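Local structure of takeout-like protein 1 (Epiphyas postvittana, 4G0S) at residues 86-91 with 118-123; 18-23 with 69-74; 45-50 with 191-196. The protein probably binds and carries small hydrophobic ligands in an internal tunnel, as a takeout-like relative of the juvenile hormone binding proteins of insect haemolymph. All coordinates share one frame; numbering follows the deposited sequence.

All three contacts build on one curled antiparallel sheet, but with different partners. Contact 1 is strand against strand within the sheet; contacts 2 and 3 each lay a helix against a strand, their centres about 26 Å apart on opposite sides of the chain's centre. Contact 2 is mostly buried, whereas contacts 1 and 3 are only partly buried, contact 1 with Asp90 and Lys119 exposed. Chemistry follows place: backbone bonds and a histidine stack in contact 1, a glutamine bonded to backbone atoms beside a phenylalanine packed on valine and lipid in contact 2, aromatic packing without a direct hydrogen bond in contact 3. Contacts 1 and 3 reach the same myristic acid; contact 2 touches another. Asp72 links contacts 1 and 2 through His88.

Contact 1: 86-91 with 118-123; sequences DFHLDA and LKNIHI. With MYR (myristic acid), chain D.
His88 and His122 stack on one face of the sheet in an offset pair, their ring centroids 4.3 Å apart and their planes only 2° from parallel. Because the overlap is displaced, His88 CB, rather than the ring centre, sits over the middle of the His122 ring, 3.4 Å from its centroid. The amide of Asn120 joins this polar cluster: its OD1 takes a weak hydrogen bond from His122 NE2 and lies 3.4 Å from His88 CD2, with its plane turned well away from that of the His88 ring.

Apolar packing occupies the other face. Ile123 lays CB over one face of the Phe87 ring, 3.9 Å from its centroid, while Leu89 CD2 meets Ile121 CG2 at 3.9 Å. The same face receives the myristic acid of chain D: Ile121 has CG1 anti to the backbone N (chi1 -176°) and the chain extended beyond it, so that CD1 reaches to 3.4 Å from MYR (chain D) C4, and Leu118 CD1 touches C6 of the same lipid.

Strands 86-91 and 121-123 run antiparallel, at 159°, with Ile123 N bonded to Phe87 O at 3.1 Å. A corner at Lys119 and Asn120 separates strand 121-123 from Leu118, whose N bonds Ala91 O at 2.7 Å.

Strand 54-77 flanks segment 86-91, where Asp72 accepts a hydrogen bond from His88 ND1; strands 139-153 and 155-160 adjoin segment 118-123.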
loop_
_atom_site.group_PDB
_atom_site.type_symbol
_atom_site.label_atom_id
_atom_site.label_comp_id
_atom_site.label_asym_id
_atom_site.label_seq_id
_atom_site.Cartn_x
_atom_site.Cartn_y
_atom_site.Cartn_z
ATOM N N ASP A 86 1.297 -8.176 -8.956
ATOM C CA ASP A 86 2.289 -8.612 -7.956
ATOM C C ASP A 86 3.533 -7.728 -7.954
ATOM O O ASP A 86 4.082 -7.404 -9.027
ATOM C CB ASP A 86 2.673 -10.085 -8.153
ATOM C CG ASP A 86 1.566 -11.018 -7.741
ATOM O OD1 ASP A 86 1.023 -10.858 -6.626
ATOM O OD2 ASP A 86 1.215 -11.900 -8.520
ATOM N N PHE A 87 3.943 -7.320 -6.755
ATOM C CA PHE A 87 5.121 -6.486 -6.572
ATOM C C PHE A 87 5.734 -6.707 -5.204
ATOM O O PHE A 87 5.278 -7.587 -4.475
ATOM C CB PHE A 87 4.848 -4.993 -6.875
ATOM C CG PHE A 87 3.906 -4.291 -5.909
ATOM C CD1 PHE A 87 4.394 -3.392 -4.970
ATOM C CD2 PHE A 87 2.537 -4.450 -6.009
ATOM C CE1 PHE A 87 3.532 -2.700 -4.114
ATOM C CE2 PHE A 87 1.662 -3.770 -5.146
ATOM C CZ PHE A 87 2.167 -2.897 -4.190
ATOM N N HIS A 88 6.785 -5.947 -4.899
ATOM C CA HIS A 88 7.453 -5.956 -3.594
ATOM C C HIS A 88 8.348 -4.773 -3.449
ATOM O O HIS A 88 8.724 -4.134 -4.453
ATOM C CB HIS A 88 8.195 -7.268 -3.291
ATOM C CG HIS A 88 9.459 -7.506 -4.122
ATOM N ND1 HIS A 88 9.426 -7.987 -5.391
ATOM C CD2 HIS A 88 10.812 -7.342 -3.808
ATOM C CE1 HIS A 88 10.679 -8.113 -5.859
ATOM N NE2 HIS A 88 11.524 -7.716 -4.895
ATOM N N LEU A 89 8.726 -4.471 -2.199
ATOM C CA LEU A 89 9.471 -3.229 -1.873
ATOM C C LEU A 89 9.956 -3.328 -0.448
ATOM O O LEU A 89 9.423 -4.137 0.311
ATOM C CB LEU A 89 8.553 -1.996 -2.004
ATOM C CG LEU A 89 7.304 -1.879 -1.059
ATOM C CD1 LEU A 89 6.932 -0.418 -0.854
ATOM C CD2 LEU A 89 6.086 -2.637 -1.540
ATOM N N ASP A 90 10.969 -2.533 -0.086
ATOM C CA ASP A 90 11.221 -2.253 1.314
ATOM C C ASP A 90 10.475 -0.946 1.594
ATOM O O ASP A 90 10.701 0.041 0.903
ATOM C CB ASP A 90 12.704 -2.061 1.718
ATOM C CG ASP A 90 13.727 -2.632 0.721
ATOM O OD1 ASP A 90 13.403 -3.366 -0.254
ATOM O OD2 ASP A 90 14.921 -2.318 0.955
ATOM N N ALA A 91 9.611 -0.940 2.610
ATOM C CA ALA A 91 8.884 0.258 3.000
ATOM C C ALA A 91 9.158 0.758 4.420
ATOM O O ALA A 91 9.677 0.027 5.312
ATOM C CB ALA A 91 7.392 0.056 2.792
ATOM N N LEU A 118 9.764 -2.206 6.850
ATOM C CA LEU A 118 9.394 -3.453 6.205
ATOM C C LEU A 118 10.442 -3.893 5.189
ATOM O O LEU A 118 10.887 -3.100 4.371
ATOM C CB LEU A 118 8.026 -3.314 5.551
ATOM C CG LEU A 118 6.927 -2.926 6.544
ATOM C CD1 LEU A 118 5.613 -2.779 5.797
ATOM C CD2 LEU A 118 6.828 -3.965 7.669
ATOM N N LYS A 119 10.832 -5.160 5.253
ATOM C CA LYS A 119 11.958 -5.656 4.445
ATOM C C LYS A 119 11.423 -6.736 3.517
ATOM O O LYS A 119 11.039 -7.793 3.951
ATOM C CB LYS A 119 13.102 -6.145 5.371
ATOM C CG LYS A 119 14.399 -6.550 4.695
ATOM C CD LYS A 119 15.353 -5.383 4.451
ATOM C CE LYS A 119 16.513 -5.847 3.567
ATOM N NZ LYS A 119 15.999 -6.005 2.171
ATOM N N ASN A 120 11.341 -6.419 2.232
ATOM C CA ASN A 120 10.859 -7.339 1.211
ATOM C C ASN A 120 9.344 -7.650 1.402
ATOM O O ASN A 120 8.949 -8.810 1.497
ATOM C CB ASN A 120 11.732 -8.608 1.214
ATOM C CG ASN A 120 11.498 -9.494 0.024
ATOM O OD1 ASN A 120 10.820 -9.099 -0.917
ATOM N ND2 ASN A 120 12.055 -10.723 0.054
ATOM N N ILE A 121 8.508 -6.614 1.483
ATOM C CA ILE A 121 7.060 -6.882 1.543
ATOM C C ILE A 121 6.441 -7.202 0.203
ATOM O O ILE A 121 6.487 -6.403 -0.743
ATOM C CB ILE A 121 6.210 -5.850 2.359
ATOM C CG1 ILE A 121 4.732 -6.307 2.415
ATOM C CG2 ILE A 121 6.387 -4.410 1.871
ATOM C CD1 ILE A 121 3.836 -5.492 3.348
ATOM N N HIS A 122 5.827 -8.377 0.127
ATOM C CA HIS A 122 5.194 -8.802 -1.111
ATOM C C HIS A 122 3.729 -8.533 -1.058
ATOM O O HIS A 122 3.083 -8.655 -0.010
ATOM C CB HIS A 122 5.539 -10.261 -1.446
ATOM C CG HIS A 122 6.928 -10.420 -2.037
ATOM N ND1 HIS A 122 7.144 -10.855 -3.314
ATOM C CD2 HIS A 122 8.177 -10.134 -1.509
ATOM C CE1 HIS A 122 8.448 -10.854 -3.570
ATOM N NE2 HIS A 122 9.090 -10.420 -2.465
ATOM N N ILE A 123 3.191 -8.118 -2.196
ATOM C CA ILE A 123 1.796 -7.704 -2.284
ATOM C C ILE A 123 1.207 -8.427 -3.452
ATOM O O ILE A 123 1.869 -8.608 -4.518
ATOM C CB ILE A 123 1.646 -6.196 -2.543
ATOM C CG1 ILE A 123 2.529 -5.356 -1.602
ATOM C CG2 ILE A 123 0.195 -5.750 -2.410
ATOM C CD1 ILE A 123 1.918 -5.153 -0.250
HETATM C C1 MYR D . 2.312 -1.445 1.992
HETATM O O1 MYR D . 3.424 -2.007 1.945
HETATM O O2 MYR D . 1.885 -0.866 0.961
HETATM C C2 MYR D . 1.466 -1.477 3.275
HETATM C C3 MYR D . 2.168 -1.821 4.610
HETATM C C4 MYR D . 1.981 -3.253 5.124
HETATM C C5 MYR D . 1.709 -3.418 6.635
HETATM C C6 MYR D . 2.923 -3.785 7.506
HETATM C C7 MYR D . 2.584 -4.786 8.599
HETATM C C8 MYR D . 3.515 -4.745 9.804
HETATM C C9 MYR D . 2.746 -4.806 11.129
HETATM C C10 MYR D . 2.307 -3.428 11.607
HETATM C C11 MYR D . 1.255 -3.480 12.712
HETATM C C12 MYR D . 1.428 -2.357 13.718
HETATM C C13 MYR D . 1.386 -2.962 15.134
HETATM C C14 MYR D . 1.822 -1.996 16.213
#

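Contact 2: 18-23 with 69-74; sequences SAFQQA and AVIDNV. With MYR (myristic acid), chain C.
Gln21 reaches from the helix to the strand with both ends of its amide. Its OE1 accepts the N-H of Ile71 at 2.9 Å, a bent bond with an angle of 132° at the hydrogen. Its NE2 donates to Ala69 O at 3.3 Å; this longer bond is straighter, 158°, and lies in the carbonyl plane on a lone pair. Two bonds to backbone atoms two residues apart fix the rotation of the amide. A bend at chi2 (66°) brings the group back to the strand from a CB that does not point straight at it.

Phe20 makes the apolar half. Val74 CG2 sits over the centre of its ring, 3.6 Å from the centroid, and Phe20 CB rests against Ile71 CG1 at 3.9 Å. The opposite ring face meets the myristic acid of chain C, with Phe20 CZ 3.8 Å from MYR (chain C) C8, so the ring is sandwiched between Val74 and the lipid.

Further out, Thr17 OG1 is hydrogen-bonded to Val74 N, and Leu24 packs on Ala69 and Ile71. Asp72 and Asn73 both face Asp86 in a classic beta bulge. A helix lying against the curled sheet, beside a fatty acid also hydrogen-bonded to Cys8 N, is consistent with the ligand tunnel of the JHBP-like fold.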
loop_
_atom_site.group_PDB
_atom_site.type_symbol
_atom_site.label_atom_id
_atom_site.label_comp_id
_atom_site.label_asym_id
_atom_site.label_seq_id
_atom_site.Cartn_x
_atom_site.Cartn_y
_atom_site.Cartn_z
ATOM N N SER A 18 6.865 -4.504 -17.436
ATOM C CA SER A 18 7.942 -3.605 -17.781
ATOM C C SER A 18 7.479 -2.165 -17.968
ATOM O O SER A 18 8.270 -1.248 -17.856
ATOM C CB SER A 18 8.604 -4.089 -19.090
ATOM O OG SER A 18 9.636 -3.200 -19.483
ATOM N N ALA A 19 6.213 -1.987 -18.345
ATOM C CA ALA A 19 5.611 -0.648 -18.511
ATOM C C ALA A 19 5.249 -0.066 -17.154
ATOM O O ALA A 19 5.491 1.106 -16.882
ATOM C CB ALA A 19 4.368 -0.720 -19.396
ATOM N N PHE A 20 4.635 -0.881 -16.306
ATOM C CA PHE A 20 4.407 -0.477 -14.920
ATOM C C PHE A 20 5.745 -0.103 -14.313
ATOM O O PHE A 20 5.861 0.914 -13.651
ATOM C CB PHE A 20 3.868 -1.640 -14.117
ATOM C CG PHE A 20 2.388 -1.759 -14.115
ATOM C CD1 PHE A 20 1.652 -1.784 -15.305
ATOM C CD2 PHE A 20 1.715 -1.922 -12.907
ATOM C CE1 PHE A 20 0.266 -1.939 -15.285
ATOM C CE2 PHE A 20 0.332 -2.070 -12.876
ATOM C CZ PHE A 20 -0.391 -2.083 -14.068
ATOM N N GLN A 21 6.759 -0.946 -14.526
ATOM C CA GLN A 21 8.054 -0.693 -13.905
ATOM C C GLN A 21 8.567 0.696 -14.285
ATOM O O GLN A 21 8.939 1.493 -13.430
ATOM C CB GLN A 21 9.084 -1.768 -14.272
ATOM C CG GLN A 21 10.319 -1.737 -13.377
ATOM C CD GLN A 21 10.000 -2.115 -11.936
ATOM O OE1 GLN A 21 9.839 -3.305 -11.602
ATOM N NE2 GLN A 21 9.920 -1.110 -11.070
ATOM N N GLN A 22 8.556 0.971 -15.576
ATOM C CA GLN A 22 9.205 2.143 -16.104
ATOM C C GLN A 22 8.381 3.412 -15.835
ATOM O O GLN A 22 8.910 4.510 -15.879
ATOM C CB GLN A 22 9.399 1.943 -17.595
ATOM C CG GLN A 22 10.794 2.264 -18.093
ATOM C CD GLN A 22 10.773 2.827 -19.505
ATOM O OE1 GLN A 22 11.543 3.736 -19.832
ATOM N NE2 GLN A 22 9.849 2.324 -20.336
ATOM N N ALA A 23 7.092 3.245 -15.564
ATOM C CA ALA A 23 6.178 4.373 -15.357
ATOM C C ALA A 23 6.115 4.818 -13.906
ATOM O O ALA A 23 5.771 5.969 -13.629
ATOM C CB ALA A 23 4.775 4.045 -15.883
ATOM N N ALA A 69 9.581 0.490 -5.343
ATOM C CA ALA A 69 8.950 -0.831 -5.512
ATOM C C ALA A 69 9.371 -1.558 -6.791
ATOM O O ALA A 69 9.609 -0.920 -7.811
ATOM C CB ALA A 69 7.429 -0.707 -5.455
ATOM N N VAL A 70 9.437 -2.894 -6.714
ATOM C CA VAL A 70 9.738 -3.743 -7.870
ATOM C C VAL A 70 8.522 -4.531 -8.379
ATOM O O VAL A 70 8.076 -5.459 -7.726
ATOM C CB VAL A 70 10.931 -4.715 -7.627
ATOM C CG1 VAL A 70 11.166 -5.562 -8.862
ATOM C CG2 VAL A 70 12.209 -3.967 -7.261
ATOM N N ILE A 71 8.029 -4.197 -9.566
ATOM C CA ILE A 71 6.916 -4.951 -10.166
ATOM C C ILE A 71 7.349 -6.354 -10.654
ATOM O O ILE A 71 8.242 -6.508 -11.502
ATOM C CB ILE A 71 6.205 -4.192 -11.322
ATOM C CG1 ILE A 71 6.171 -2.652 -11.118
ATOM C CG2 ILE A 71 4.823 -4.807 -11.615
ATOM C CD1 ILE A 71 5.379 -2.116 -9.928
ATOM N N ASP A 72 6.729 -7.371 -10.081
ATOM C CA ASP A 72 7.062 -8.756 -10.371
ATOM C C ASP A 72 6.242 -9.288 -11.540
ATOM O O ASP A 72 6.789 -9.928 -12.439
ATOM C CB ASP A 72 6.865 -9.617 -9.111
ATOM C CG ASP A 72 7.790 -9.182 -7.955
ATOM O OD1 ASP A 72 9.016 -9.081 -8.193
ATOM O OD2 ASP A 72 7.275 -8.926 -6.822
ATOM N N ASN A 73 4.937 -9.006 -11.537
ATOM C CA ASN A 73 4.052 -9.431 -12.650
ATOM C C ASN A 73 2.734 -8.638 -12.738
ATOM O O ASN A 73 2.113 -8.279 -11.717
ATOM C CB ASN A 73 3.755 -10.937 -12.529
ATOM C CG ASN A 73 2.824 -11.453 -13.608
ATOM O OD1 ASN A 73 3.241 -11.718 -14.742
ATOM N ND2 ASN A 73 1.554 -11.621 -13.251
ATOM N N VAL A 74 2.318 -8.366 -13.967
ATOM C CA VAL A 74 1.009 -7.791 -14.240
ATOM C C VAL A 74 0.211 -8.811 -15.080
ATOM O O VAL A 74 0.706 -9.339 -16.088
ATOM C CB VAL A 74 1.152 -6.414 -14.944
ATOM C CG1 VAL A 74 -0.188 -5.890 -15.447
ATOM C CG2 VAL A 74 1.796 -5.395 -14.017
HETATM C C1 MYR C . -0.159 0.674 -21.821
HETATM O O1 MYR C . -0.426 -0.233 -22.657
HETATM O O2 MYR C . 0.407 1.747 -22.157
HETATM C C2 MYR C . -0.541 0.502 -20.362
HETATM C C3 MYR C . 0.413 1.335 -19.493
HETATM C C4 MYR C . 0.780 0.608 -18.208
HETATM C C5 MYR C . 0.845 1.586 -17.037
HETATM C C6 MYR C . -0.504 1.693 -16.329
HETATM C C7 MYR C . -0.358 2.538 -15.072
HETATM C C8 MYR C . -0.692 1.688 -13.855
HETATM C C9 MYR C . -0.428 2.439 -12.552
HETATM C C10 MYR C . 1.029 2.386 -12.096
HETATM C C11 MYR C . 1.162 2.653 -10.593
HETATM C C12 MYR C . 1.093 1.384 -9.748
HETATM C C13 MYR C . 2.189 1.361 -8.693
HETATM C C14 MYR C . 1.726 0.795 -7.377
#

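Contact 3: 45-50 with 191-196; sequences DDFAFD and KPVMEA. With MYR (myristic acid), chain D.
Phe47 and Pro192 lose the two largest areas to this contact, and Phe49 completes the trio. The Phe47 ring lies alongside the start of helix 191-211. Ala196 CB approaches it obliquely, 3.6 Å from Phe47 CE2, and Pro192 O stands over one ring face toward the rim, 4.1 Å from Phe47 CE1. CG of Phe47 lies between the backbone N and the carbonyl carbon (chi1 62°), which leads the ring toward the helix. Val193 CG2 comes near the end of the ring, 4.3 Å from Phe47 CZ.

Strand 47-50 and helix segment 191-196 run nearly antiparallel, at 157°, with axes 9.5 Å apart: a helix packed against strand 42-51, at the edge of the curled sheet that, in the JHBP-like fold, wraps a long helix. The myristic acid of chain D lies by the helix, where Met194 SD is 3.4 Å from MYR (chain D) C2 and Val193 CG1 touches the alkyl chain.

Pro192 CG meets Phe49 CD2 at 3.5 Å, the two side chains crossing at about a right angle. Phe49 in turn meets the ring of Phe56 on the next strand. Toward the other end, one water bridges the segments, donating to Ala196 O at 2.7 Å and accepting from Asp45 N, while Asp45 OD1 forms a salt bridge with Lys200 further along the helix.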
loop_
_atom_site.group_PDB
_atom_site.type_symbol
_atom_site.label_atom_id
_atom_site.label_comp_id
_atom_site.label_asym_id
_atom_site.label_seq_id
_atom_site.Cartn_x
_atom_site.Cartn_y
_atom_site.Cartn_z
ATOM N N ASP A 45 -4.685 8.417 5.548
ATOM C CA ASP A 45 -5.790 8.939 6.314
ATOM C C ASP A 45 -5.675 8.345 7.724
ATOM O O ASP A 45 -5.203 7.203 7.931
ATOM C CB ASP A 45 -7.089 8.480 5.660
ATOM C CG ASP A 45 -7.343 9.133 4.258
ATOM O OD1 ASP A 45 -6.738 10.193 3.917
ATOM O OD2 ASP A 45 -8.189 8.563 3.502
ATOM N N ASP A 46 -6.089 9.114 8.708
ATOM C CA ASP A 46 -5.941 8.633 10.047
ATOM C C ASP A 46 -6.791 7.386 10.197
ATOM O O ASP A 46 -7.813 7.287 9.549
ATOM C CB ASP A 46 -6.273 9.750 11.015
ATOM C CG ASP A 46 -5.272 10.928 10.897
ATOM O OD1 ASP A 46 -4.385 10.934 9.974
ATOM O OD2 ASP A 46 -5.415 11.861 11.716
ATOM N N PHE A 47 -6.340 6.392 10.947
ATOM C CA PHE A 47 -7.213 5.240 11.183
ATOM C C PHE A 47 -7.004 4.678 12.578
ATOM O O PHE A 47 -6.083 5.089 13.327
ATOM C CB PHE A 47 -7.018 4.136 10.132
ATOM C CG PHE A 47 -5.619 3.549 10.116
ATOM C CD1 PHE A 47 -5.265 2.511 10.991
ATOM C CD2 PHE A 47 -4.656 4.056 9.258
ATOM C CE1 PHE A 47 -3.987 1.957 10.977
ATOM C CE2 PHE A 47 -3.373 3.529 9.251
ATOM C CZ PHE A 47 -3.034 2.479 10.109
ATOM N N ALA A 48 -7.870 3.726 12.909
ATOM C CA ALA A 48 -7.936 3.149 14.215
ATOM C C ALA A 48 -8.374 1.721 14.069
ATOM O O ALA A 48 -9.147 1.380 13.166
ATOM C CB ALA A 48 -8.925 3.930 15.071
ATOM N N PHE A 49 -7.874 0.851 14.936
ATOM C CA PHE A 49 -8.406 -0.492 14.973
ATOM C C PHE A 49 -8.390 -1.138 16.353
ATOM O O PHE A 49 -7.687 -0.696 17.251
ATOM C CB PHE A 49 -7.736 -1.386 13.934
ATOM C CG PHE A 49 -6.317 -1.721 14.244
ATOM C CD1 PHE A 49 -6.003 -2.663 15.214
ATOM C CD2 PHE A 49 -5.275 -1.128 13.516
ATOM C CE1 PHE A 49 -4.671 -3.002 15.465
ATOM C CE2 PHE A 49 -3.951 -1.473 13.743
ATOM C CZ PHE A 49 -3.637 -2.410 14.718
ATOM N N ASP A 50 -9.196 -2.190 16.485
ATOM C CA ASP A 50 -9.345 -2.933 17.751
ATOM C C ASP A 50 -9.343 -4.376 17.308
ATOM O O ASP A 50 -10.354 -4.893 16.799
ATOM C CB ASP A 50 -10.640 -2.501 18.508
ATOM C CG ASP A 50 -10.867 -3.253 19.845
ATOM O OD1 ASP A 50 -10.719 -4.501 19.899
ATOM O OD2 ASP A 50 -11.258 -2.583 20.851
ATOM N N LYS A 191 -3.120 -6.121 8.421
ATOM C CA LYS A 191 -4.138 -5.928 7.392
ATOM C C LYS A 191 -4.692 -4.473 7.328
ATOM O O LYS A 191 -4.802 -3.937 6.235
ATOM C CB LYS A 191 -5.240 -7.013 7.448
ATOM C CG LYS A 191 -6.192 -7.027 6.256
ATOM C CD LYS A 191 -7.565 -7.588 6.611
ATOM C CE LYS A 191 -8.431 -7.820 5.371
ATOM N NZ LYS A 191 -7.828 -8.743 4.357
ATOM N N PRO A 192 -5.044 -3.838 8.483
ATOM C CA PRO A 192 -5.587 -2.453 8.406
ATOM C C PRO A 192 -4.525 -1.381 8.056
ATOM O O PRO A 192 -4.885 -0.270 7.656
ATOM C CB PRO A 192 -6.160 -2.203 9.812
ATOM C CG PRO A 192 -5.430 -3.175 10.690
ATOM C CD PRO A 192 -5.124 -4.376 9.857
ATOM N N VAL A 193 -3.244 -1.717 8.230
ATOM C CA VAL A 193 -2.149 -0.856 7.777
ATOM C C VAL A 193 -2.054 -1.014 6.258
ATOM O O VAL A 193 -1.929 -0.049 5.547
ATOM C CB VAL A 193 -0.801 -1.221 8.451
ATOM C CG1 VAL A 193 0.287 -0.233 8.055
ATOM C CG2 VAL A 193 -0.953 -1.269 9.981
ATOM N N MET A 194 -2.119 -2.262 5.793
ATOM C CA MET A 194 -2.197 -2.580 4.382
ATOM C C MET A 194 -3.440 -1.888 3.762
ATOM O O MET A 194 -3.329 -1.125 2.803
ATOM C CB MET A 194 -2.275 -4.101 4.199
ATOM C CG MET A 194 -2.128 -4.560 2.755
ATOM S SD MET A 194 -0.580 -3.933 2.070
ATOM C CE MET A 194 -1.085 -3.419 0.426
ATOM N N GLU A 195 -4.608 -2.124 4.338
ATOM C CA GLU A 195 -5.828 -1.485 3.842
ATOM C C GLU A 195 -5.647 0.002 3.692
ATOM O O GLU A 195 -5.996 0.571 2.655
ATOM C CB GLU A 195 -7.058 -1.798 4.692
ATOM C CG GLU A 195 -7.225 -3.279 4.931
ATOM C CD GLU A 195 -8.671 -3.716 5.119
ATOM O OE1 GLU A 195 -9.015 -4.137 6.255
ATOM O OE2 GLU A 195 -9.450 -3.632 4.135
ATOM N N ALA A 196 -5.090 0.632 4.710
ATOM C CA ALA A 196 -4.861 2.083 4.650
ATOM C C ALA A 196 -4.055 2.517 3.413
ATOM O O ALA A 196 -4.340 3.552 2.827
ATOM C CB ALA A 196 -4.193 2.575 5.928
HETATM C C1 MYR D . 2.312 -1.445 1.992
HETATM O O1 MYR D . 3.424 -2.007 1.945
HETATM O O2 MYR D . 1.885 -0.866 0.961
HETATM C C2 MYR D . 1.466 -1.477 3.275
HETATM C C3 MYR D . 2.168 -1.821 4.610
HETATM C C4 MYR D . 1.981 -3.253 5.124
HETATM C C5 MYR D . 1.709 -3.418 6.635
HETATM C C6 MYR D . 2.923 -3.785 7.506
HETATM C C7 MYR D . 2.584 -4.786 8.599
HETATM C C8 MYR D . 3.515 -4.745 9.804
HETATM C C9 MYR D . 2.746 -4.806 11.129
HETATM C C10 MYR D . 2.307 -3.428 11.607
HETATM C C11 MYR D . 1.255 -3.480 12.712
HETATM C C12 MYR D . 1.428 -2.357 13.718
HETATM C C13 MYR D . 1.386 -2.962 15.134
HETATM C C14 MYR D . 1.822 -1.996 16.213
HETATM O O HOH W 1 -5.334 5.730 3.979
#